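Local structure of rubisco operon transcriptional regulator (Synechocystis sp., 5Y2W) at residues A[81-87]-A[156-162]; A[71-75]-A[189-193]; A[86-90]-A[150-154]. The protein is a LysR-type transcriptional regulator, probably a repressor coordinating carbon and nitrogen metabolism, whose regulatory domain binds 2-phosphoglycolate. One frame throughout, in Å; residues are numbered along the deposited sequence.

Contact 1 (A[81-87]-A[156-162]). With PGA (2-phosphoglycolic acid), chain B.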
loop_
_atom_site.group_PDB
_atom_site.type_symbol
_atom_site.label_atom_id
_atom_site.label_comp_id
_atom_site.label_asym_id
_atom_site.label_seq_id
_atom_site.Cartn_x
_atom_site.Cartn_y
_atom_site.Cartn_z
ATOM N N ASP A 81 12.473 7.480 -14.419
ATOM C CA ASP A 81 13.034 8.147 -13.263
ATOM C C ASP A 81 12.116 7.974 -12.068
ATOM O O ASP A 81 10.908 7.875 -12.219
ATOM C CB ASP A 81 13.150 9.640 -13.522
ATOM C CG ASP A 81 14.191 9.956 -14.570
ATOM O OD1 ASP A 81 14.931 9.028 -14.955
ATOM O OD2 ASP A 81 14.277 11.130 -14.986
ATOM N N ASN A 82 12.724 7.967 -10.893
ATOM C CA ASN A 82 12.002 7.843 -9.664
ATOM C C ASN A 82 12.512 8.895 -8.682
ATOM O O ASN A 82 13.176 8.586 -7.692
ATOM C CB ASN A 82 12.212 6.447 -9.119
ATOM C CG ASN A 82 11.438 6.222 -7.833
ATOM O OD1 ASN A 82 10.364 6.841 -7.591
ATOM N ND2 ASN A 82 11.978 5.362 -6.995
ATOM N N PRO A 83 12.208 10.145 -8.959
ATOM C CA PRO A 83 12.706 11.165 -8.048
ATOM C C PRO A 83 11.976 11.136 -6.684
ATOM O O PRO A 83 10.735 11.099 -6.646
ATOM C CB PRO A 83 12.403 12.451 -8.772
ATOM C CG PRO A 83 11.203 12.165 -9.568
ATOM C CD PRO A 83 11.230 10.685 -9.900
ATOM N N LEU A 84 12.766 11.121 -5.606
ATOM C CA LEU A 84 12.260 11.219 -4.240
ATOM C C LEU A 84 12.247 12.683 -3.779
ATOM O O LEU A 84 13.247 13.402 -3.898
ATOM C CB LEU A 84 13.166 10.451 -3.314
ATOM C CG LEU A 84 13.460 8.991 -3.636
ATOM C CD1 LEU A 84 14.168 8.356 -2.438
ATOM C CD2 LEU A 84 12.240 8.163 -3.980
ATOM N N VAL A 85 11.126 13.147 -3.278
ATOM C CA VAL A 85 11.020 14.560 -2.952
ATOM C C VAL A 85 10.541 14.759 -1.522
ATOM O O VAL A 85 9.922 13.866 -0.928
ATOM C CB VAL A 85 10.057 15.290 -3.930
ATOM C CG1 VAL A 85 10.622 15.353 -5.341
ATOM C CG2 VAL A 85 8.670 14.635 -3.955
ATOM N N VAL A 86 10.785 15.975 -1.019
ATOM C CA VAL A 86 10.279 16.398 0.273
ATOM C C VAL A 86 8.812 16.847 0.197
ATOM O O VAL A 86 8.457 17.761 -0.529
ATOM C CB VAL A 86 11.167 17.496 0.903
ATOM C CG1 VAL A 86 10.621 17.914 2.251
ATOM C CG2 VAL A 86 12.599 16.983 1.085
ATOM N N ILE A 87 7.975 16.200 0.999
ATOM C CA ILE A 87 6.585 16.493 1.026
ATOM C C ILE A 87 6.202 17.027 2.377
ATOM O O ILE A 87 6.626 16.508 3.416
ATOM C CB ILE A 87 5.774 15.239 0.730
ATOM C CG1 ILE A 87 6.141 14.733 -0.684
ATOM C CG2 ILE A 87 4.268 15.556 0.812
ATOM C CD1 ILE A 87 5.762 13.303 -0.914
ATOM N N ILE A 156 6.796 16.257 7.971
ATOM C CA ILE A 156 7.171 16.133 6.566
ATOM C C ILE A 156 7.809 14.779 6.417
ATOM O O ILE A 156 8.100 14.108 7.401
ATOM C CB ILE A 156 8.154 17.238 6.159
ATOM C CG1 ILE A 156 9.456 17.084 6.913
ATOM C CG2 ILE A 156 7.568 18.582 6.513
ATOM C CD1 ILE A 156 10.482 18.112 6.505
ATOM N N SER A 157 7.943 14.367 5.178
ATOM C CA SER A 157 8.620 13.131 4.816
ATOM C C SER A 157 9.268 13.281 3.432
ATOM O O SER A 157 9.165 14.313 2.798
ATOM C CB SER A 157 7.629 11.979 4.734
ATOM O OG SER A 157 8.312 10.720 4.865
ATOM N N VAL A 158 9.969 12.238 2.991
ATOM C CA VAL A 158 10.501 12.171 1.620
ATOM C C VAL A 158 9.922 10.896 1.066
ATOM O O VAL A 158 10.030 9.842 1.711
ATOM C CB VAL A 158 12.030 12.088 1.608
ATOM C CG1 VAL A 158 12.528 11.592 0.248
ATOM C CG2 VAL A 158 12.691 13.424 2.019
ATOM N N LEU A 159 9.248 11.011 -0.071
ATOM C CA LEU A 159 8.661 9.876 -0.729
ATOM C C LEU A 159 8.935 10.024 -2.238
ATOM O O LEU A 159 9.210 11.125 -2.724
ATOM C CB LEU A 159 7.133 9.894 -0.539
ATOM C CG LEU A 159 6.464 9.746 0.832
ATOM C CD1 LEU A 159 4.946 9.922 0.742
ATOM C CD2 LEU A 159 6.830 8.409 1.376
ATOM N N SER A 160 8.771 8.937 -2.972
ATOM C CA SER A 160 8.721 8.988 -4.434
ATOM C C SER A 160 7.652 9.910 -4.886
ATOM O O SER A 160 6.511 9.822 -4.434
ATOM C CB SER A 160 8.410 7.615 -5.035
ATOM O OG SER A 160 8.340 7.743 -6.434
ATOM N N GLN A 161 8.008 10.763 -5.817
ATOM C CA GLN A 161 7.054 11.597 -6.500
ATOM C C GLN A 161 5.945 10.826 -7.174
ATOM O O GLN A 161 4.873 11.378 -7.375
ATOM C CB GLN A 161 7.768 12.380 -7.577
ATOM C CG GLN A 161 7.036 13.640 -7.989
ATOM C CD GLN A 161 7.988 14.697 -8.461
ATOM O OE1 GLN A 161 9.100 14.398 -8.849
ATOM N NE2 GLN A 161 7.558 15.927 -8.443
ATOM N N HIS A 162 6.175 9.547 -7.519
ATOM C CA HIS A 162 5.101 8.726 -8.106
ATOM C C HIS A 162 3.964 8.523 -7.127
ATOM O O HIS A 162 2.884 8.161 -7.557
ATOM C CB HIS A 162 5.616 7.357 -8.546
ATOM C CG HIS A 162 6.653 7.441 -9.629
ATOM N ND1 HIS A 162 6.345 7.843 -10.906
ATOM C CD2 HIS A 162 7.988 7.217 -9.622
ATOM C CE1 HIS A 162 7.445 7.872 -11.642
ATOM N NE2 HIS A 162 8.458 7.499 -10.885
HETATM P P PGA B . 10.764 1.193 -0.867
HETATM O O1P PGA B . 11.134 1.578 -2.393
HETATM O O2P PGA B . 9.373 0.655 -0.905
HETATM O O3P PGA B . 10.943 2.512 -0.097
HETATM O O4P PGA B . 11.656 0.048 -0.562
HETATM C C2 PGA B . 10.407 2.418 -3.262
HETATM C C1 PGA B . 11.303 3.361 -4.055
HETATM O O1 PGA B . 10.773 4.176 -4.874
HETATM O O2 PGA B . 12.535 3.287 -3.863
#
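Ser160 OG holds two polar groups at once: it gives its proton to Asn82 OD1 in a bond modelled at 2.5 Å, an exact length that is doubtful, and it accepts from the backbone N of His162 at 3.0 Å, which makes an ST turn where strand 157-160 gives way to a 3-10 segment. The same Asn82 OD1 also faces the edge of the His162 ring, near its plane, with CD2 3.1 Å away; amide and ring are turned only 26° from each other. At the next corner of that edge, His162 NE2 donates to Asp81 O at 2.8 Å, in the carbonyl plane and on a lone pair, while Trp187 stacks on the imidazole. Asn82 has CG anti to its own N (chi1 -178°), which carries the amide toward the ligand, and ND2 donates to O1 of 2-phosphoglycolate at 2.7 Å and is also bonded to Ser66 OG.

Beyond this end the two strands run antiparallel. Gln161 N reaches Pro83 O in an almost straight bond, and Val85 with Leu159 and Ile87 with Ser157 form hydrogen-bonded pairs, each with both of its N-H groups used. Leu84 and Val86 lie on one face with Val158, where Val86 CG2 meets Val158 CG2 at 3.7 Å and helix 118-129 packs against Leu84 and Val158. On the other face Ile87 turns its CD1 onto Leu159 CB (3.7 Å), the two side chains set nearly perpendicular beside helix 143-151; Ser157 OG there bonds Ile111 O.

The chemistry is that of a two-shell site: Asn82 touches the ligand carboxylate, while Ser160, gripping the oxygen end of the amide, is likely to fix which way round it sits, with Ser66 on the nitrogen side.

Contact 2 (A[71-75]-A[189-193])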
loop_
_atom_site.group_PDB
_atom_site.type_symbol
_atom_site.label_atom_id
_atom_site.label_comp_id
_atom_site.label_asym_id
_atom_site.label_seq_id
_atom_site.Cartn_x
_atom_site.Cartn_y
_atom_site.Cartn_z
ATOM N N GLU A 71 23.966 -8.003 -2.870
ATOM C CA GLU A 71 24.455 -9.365 -2.948
ATOM C C GLU A 71 23.678 -10.276 -3.882
ATOM O O GLU A 71 23.755 -11.481 -3.757
ATOM C CB GLU A 71 24.550 -9.947 -1.553
ATOM C CG GLU A 71 25.571 -9.192 -0.724
ATOM C CD GLU A 71 26.208 -10.042 0.357
ATOM O OE1 GLU A 71 25.620 -11.074 0.754
ATOM O OE2 GLU A 71 27.306 -9.662 0.817
ATOM N N ILE A 72 22.943 -9.706 -4.833
ATOM C CA ILE A 72 22.315 -10.512 -5.876
ATOM C C ILE A 72 22.770 -10.008 -7.221
ATOM O O ILE A 72 22.867 -8.783 -7.429
ATOM C CB ILE A 72 20.790 -10.474 -5.794
ATOM C CG1 ILE A 72 20.371 -11.137 -4.473
ATOM C CG2 ILE A 72 20.180 -11.140 -7.015
ATOM C CD1 ILE A 72 18.900 -11.039 -4.180
ATOM N N ASP A 73 23.060 -10.959 -8.112
ATOM C CA ASP A 73 23.580 -10.660 -9.443
ATOM C C ASP A 73 22.397 -10.593 -10.366
ATOM O O ASP A 73 21.711 -11.563 -10.545
ATOM C CB ASP A 73 24.598 -11.729 -9.938
ATOM C CG ASP A 73 25.211 -11.388 -11.323
ATOM O OD1 ASP A 73 25.029 -10.264 -11.861
ATOM O OD2 ASP A 73 25.891 -12.265 -11.889
ATOM N N LEU A 74 22.196 -9.429 -10.954
ATOM C CA LEU A 74 21.016 -9.104 -11.716
ATOM C C LEU A 74 21.371 -8.563 -13.066
ATOM O O LEU A 74 22.346 -7.796 -13.194
ATOM C CB LEU A 74 20.279 -7.959 -11.005
ATOM C CG LEU A 74 19.642 -8.317 -9.687
ATOM C CD1 LEU A 74 19.059 -7.079 -9.007
ATOM C CD2 LEU A 74 18.579 -9.365 -9.935
ATOM N N ASN A 75 20.564 -8.904 -14.065
ATOM C CA ASN A 75 20.494 -8.044 -15.210
ATOM C C ASN A 75 19.409 -6.972 -14.957
ATOM O O ASN A 75 18.432 -7.263 -14.293
ATOM C CB ASN A 75 20.127 -8.828 -16.449
ATOM C CG ASN A 75 20.484 -8.079 -17.703
ATOM O OD1 ASN A 75 19.916 -7.027 -18.026
ATOM N ND2 ASN A 75 21.470 -8.590 -18.399
ATOM N N VAL A 189 13.942 -2.374 -14.333
ATOM C CA VAL A 189 13.376 -3.713 -14.464
ATOM C C VAL A 189 14.534 -4.731 -14.597
ATOM O O VAL A 189 15.449 -4.595 -15.412
ATOM C CB VAL A 189 12.353 -3.829 -15.597
ATOM C CG1 VAL A 189 12.936 -3.337 -16.898
ATOM C CG2 VAL A 189 11.871 -5.273 -15.737
ATOM N N ALA A 190 14.469 -5.717 -13.718
ATOM C CA ALA A 190 15.564 -6.581 -13.413
ATOM C C ALA A 190 15.094 -8.028 -13.455
ATOM O O ALA A 190 13.904 -8.293 -13.312
ATOM C CB ALA A 190 16.131 -6.252 -12.035
ATOM N N ASN A 191 16.049 -8.919 -13.705
ATOM C CA ASN A 191 15.891 -10.359 -13.554
ATOM C C ASN A 191 17.209 -10.954 -13.072
ATOM O O ASN A 191 18.277 -10.321 -13.182
ATOM C CB ASN A 191 15.505 -10.992 -14.868
ATOM C CG ASN A 191 16.575 -10.815 -15.932
ATOM O OD1 ASN A 191 17.411 -11.681 -16.127
ATOM N ND2 ASN A 191 16.539 -9.710 -16.624
ATOM N N LEU A 192 17.128 -12.129 -12.471
ATOM C CA LEU A 192 18.329 -12.826 -11.952
ATOM C C LEU A 192 19.330 -12.960 -13.114
ATOM O O LEU A 192 18.928 -13.309 -14.237
ATOM C CB LEU A 192 17.954 -14.200 -11.342
ATOM C CG LEU A 192 17.084 -14.203 -10.043
ATOM C CD1 LEU A 192 16.941 -15.560 -9.363
ATOM C CD2 LEU A 192 17.599 -13.217 -8.999
ATOM N N ALA A 193 20.595 -12.597 -12.882
ATOM C CA ALA A 193 21.572 -12.563 -13.995
ATOM C C ALA A 193 21.679 -13.956 -14.631
ATOM O O ALA A 193 21.737 -14.963 -13.908
ATOM C CB ALA A 193 22.936 -12.101 -13.505
#
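Strand 74-79 is one of the two outermost strands of a mixed five-stranded sheet within this chain, and here its start pairs antiparallel with the end of strand 186-192. Asn75 and Asn191 form the hydrogen-bonded pair: Asn75 N donates to Asn191 O at 2.8 Å, and Asn191 N returns the bond to Asn75 O at 3.0 Å. Asn75 O also takes a CA-H contact from Ala190 CA (3.1 Å). One step on, past the non-hydrogen-bonded pair of Leu74 and Leu192, Ala193 N bonds Asp73 O at 2.8 Å, carrying the pairing just beyond the strand ends. There the Ala193 methyl lies against the Asp73 carboxylate, with CB 3.2 Å from CG.

Leucine and isoleucine branches close the side facing helix 48-56. Leu192 CD2 meets Ile72 CG2 at 3.9 Å and Leu74 CD2 at 4.1 Å, while Ile72 and Leu74 both continue onto Met55 of that helix.

Asn75 and Asn191 point to the same face of the sheet, where CG of Asn191 lies between its backbone N and carbonyl carbon (chi1 63°), beside Asn75 CB; the side chain also touches Leu197. With an alanine here the main-chain bonds would stay, but the contact with Asn75 CB and Leu197 would probably be lost, leaving a gap between them.

The returning strand 186-192 lies antiparallel between 62-65 and 74-79, the one reversed strand of an otherwise parallel sheet, as in the periplasmic-binding-protein-like fold of LysR effector domains.

Contact 3 (A[86-90]-A[150-154])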
loop_
_atom_site.group_PDB
_atom_site.type_symbol
_atom_site.label_atom_id
_atom_site.label_comp_id
_atom_site.label_asym_id
_atom_site.label_seq_id
_atom_site.Cartn_x
_atom_site.Cartn_y
_atom_site.Cartn_z
ATOM N N VAL A 86 10.785 15.975 -1.019
ATOM C CA VAL A 86 10.279 16.398 0.273
ATOM C C VAL A 86 8.812 16.847 0.197
ATOM O O VAL A 86 8.457 17.761 -0.529
ATOM C CB VAL A 86 11.167 17.496 0.903
ATOM C CG1 VAL A 86 10.621 17.914 2.251
ATOM C CG2 VAL A 86 12.599 16.983 1.085
ATOM N N ILE A 87 7.975 16.200 0.999
ATOM C CA ILE A 87 6.585 16.493 1.026
ATOM C C ILE A 87 6.202 17.027 2.377
ATOM O O ILE A 87 6.626 16.508 3.416
ATOM C CB ILE A 87 5.774 15.239 0.730
ATOM C CG1 ILE A 87 6.141 14.733 -0.684
ATOM C CG2 ILE A 87 4.268 15.556 0.812
ATOM C CD1 ILE A 87 5.762 13.303 -0.914
ATOM N N ALA A 88 5.390 18.067 2.348
ATOM C CA ALA A 88 4.850 18.630 3.566
ATOM C C ALA A 88 3.383 18.976 3.365
ATOM O O ALA A 88 2.806 18.778 2.282
ATOM C CB ALA A 88 5.626 19.871 3.970
ATOM N N ARG A 89 2.767 19.476 4.424
ATOM C CA ARG A 89 1.458 20.002 4.238
ATOM C C ARG A 89 1.593 21.421 3.800
ATOM O O ARG A 89 2.584 22.076 4.105
ATOM C CB ARG A 89 0.645 19.869 5.495
ATOM C CG ARG A 89 -0.843 20.099 5.211
ATOM C CD ARG A 89 -1.661 19.645 6.377
ATOM N NE ARG A 89 -1.546 20.631 7.469
ATOM C CZ ARG A 89 -2.155 20.490 8.640
ATOM N NH1 ARG A 89 -2.905 19.420 8.845
ATOM N NH2 ARG A 89 -2.001 21.400 9.613
ATOM N N ARG A 90 0.601 21.897 3.071
ATOM C CA ARG A 90 0.644 23.204 2.425
ATOM C C ARG A 90 0.662 24.405 3.411
ATOM O O ARG A 90 0.975 25.491 3.023
ATOM C CB ARG A 90 -0.551 23.322 1.450
ATOM C CG ARG A 90 -1.915 23.348 2.146
ATOM C CD ARG A 90 -3.092 23.099 1.205
ATOM N NE ARG A 90 -3.274 24.165 0.224
ATOM C CZ ARG A 90 -4.114 24.119 -0.811
ATOM N NH1 ARG A 90 -4.188 25.155 -1.635
ATOM N NH2 ARG A 90 -4.878 23.046 -1.037
ATOM N N ILE A 150 1.076 13.246 6.995
ATOM C CA ILE A 150 1.489 14.570 6.648
ATOM C C ILE A 150 0.244 15.427 6.560
ATOM O O ILE A 150 0.238 16.541 7.041
ATOM C CB ILE A 150 2.186 14.622 5.307
ATOM C CG1 ILE A 150 3.517 13.877 5.371
ATOM C CG2 ILE A 150 2.394 16.069 4.849
ATOM C CD1 ILE A 150 4.055 13.600 3.987
ATOM N N ALA A 151 -0.782 14.920 5.887
ATOM C CA ALA A 151 -2.026 15.648 5.766
ATOM C C ALA A 151 -2.606 15.931 7.157
ATOM O O ALA A 151 -3.203 16.964 7.335
ATOM C CB ALA A 151 -3.022 14.879 4.946
ATOM N N GLY A 152 -2.440 15.025 8.127
ATOM C CA GLY A 152 -2.931 15.283 9.501
ATOM C C GLY A 152 -1.951 16.078 10.358
ATOM O O GLY A 152 -2.068 16.072 11.588
ATOM N N GLY A 153 -0.938 16.694 9.730
ATOM C CA GLY A 153 -0.080 17.654 10.412
ATOM C C GLY A 153 0.996 16.991 11.234
ATOM O O GLY A 153 1.581 17.606 12.091
ATOM N N MET A 154 1.306 15.734 10.977
ATOM C CA MET A 154 2.322 15.041 11.772
ATOM C C MET A 154 3.776 15.232 11.302
ATOM O O MET A 154 4.714 14.656 11.866
ATOM C CB MET A 154 1.961 13.563 11.853
ATOM C CG MET A 154 0.736 13.325 12.721
ATOM S SD MET A 154 -0.001 11.701 12.426
ATOM C CE MET A 154 -1.532 12.218 11.633
#
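A Schellman motif ends helix 143-151, and Arg89, near the end of strand 81-89, reaches across to Ala151 O at the helix end. Gly153, with positive phi (81°), is the C-prime residue: its N bonds back to Ile150 O at 2.9 Å, and Met154 N closes the outer bond of the motif to the residue that precedes Ile150. Ala151 O is met from the strand instead. Arg89 NH1 donates to it at 2.9 Å; the oxygen lies close to the guanidinium plane, at its edge, although the donor stands above the plane of the carbonyl and is not on a lone pair.

The arginine gets there by running out extended and then bending at chi3 (75°), with its CD also 3.2 Å from Ala151 O. NH2 forms a salt bridge with Asp91 OD2, so partners on two sides probably hold the guanidinium in place. A positive charge at the C-terminal end of a helix, where carbonyl oxygens gather, is likely to be favourable. Gly153 suits the place twice over: glycine adopts the positive phi readily, and the nearness of Arg89 NH1 leaves little room for a CB.

Behind this polar end, Ile150 plugs the helix onto the strand. Its CG2 branch presses on the main chain, 3.4 Å from Ala88 C, and its other branch carries CD1 to Ile87 CG2 at 3.7 Å, the two isoleucines crossing at about a right angle; Leu173 of the neighbouring strand touches both. Just beyond the turn, Met154 packs on Pro26 of the second subunit. Over one face of the Arg89 guanidinium lies Gly153 CA, 3.7 Å above its plane and displaced toward the rim.

In the fold
From the N terminus, the chain first builds most of the five-stranded sheet, and residues 71-75 open contact 2 at its edge. Strand 81-89 follows directly and leads into the second sheet, supplying the first segments of contacts 1 and 3, which share Val86 and Ile87. Helix 143-151 returns to close contact 3, then strand 157-160 closes contact 1 around that shorter loop, and strand 186-192 finally goes back to the first sheet to close contact 2 around both. None cross. Contacts 1 and 3 touch and tie helix and strands of the three-stranded sheet together, whereas contacts 2 and 3 lie about 36 Å apart between centres, on opposite sides of the chain's centre.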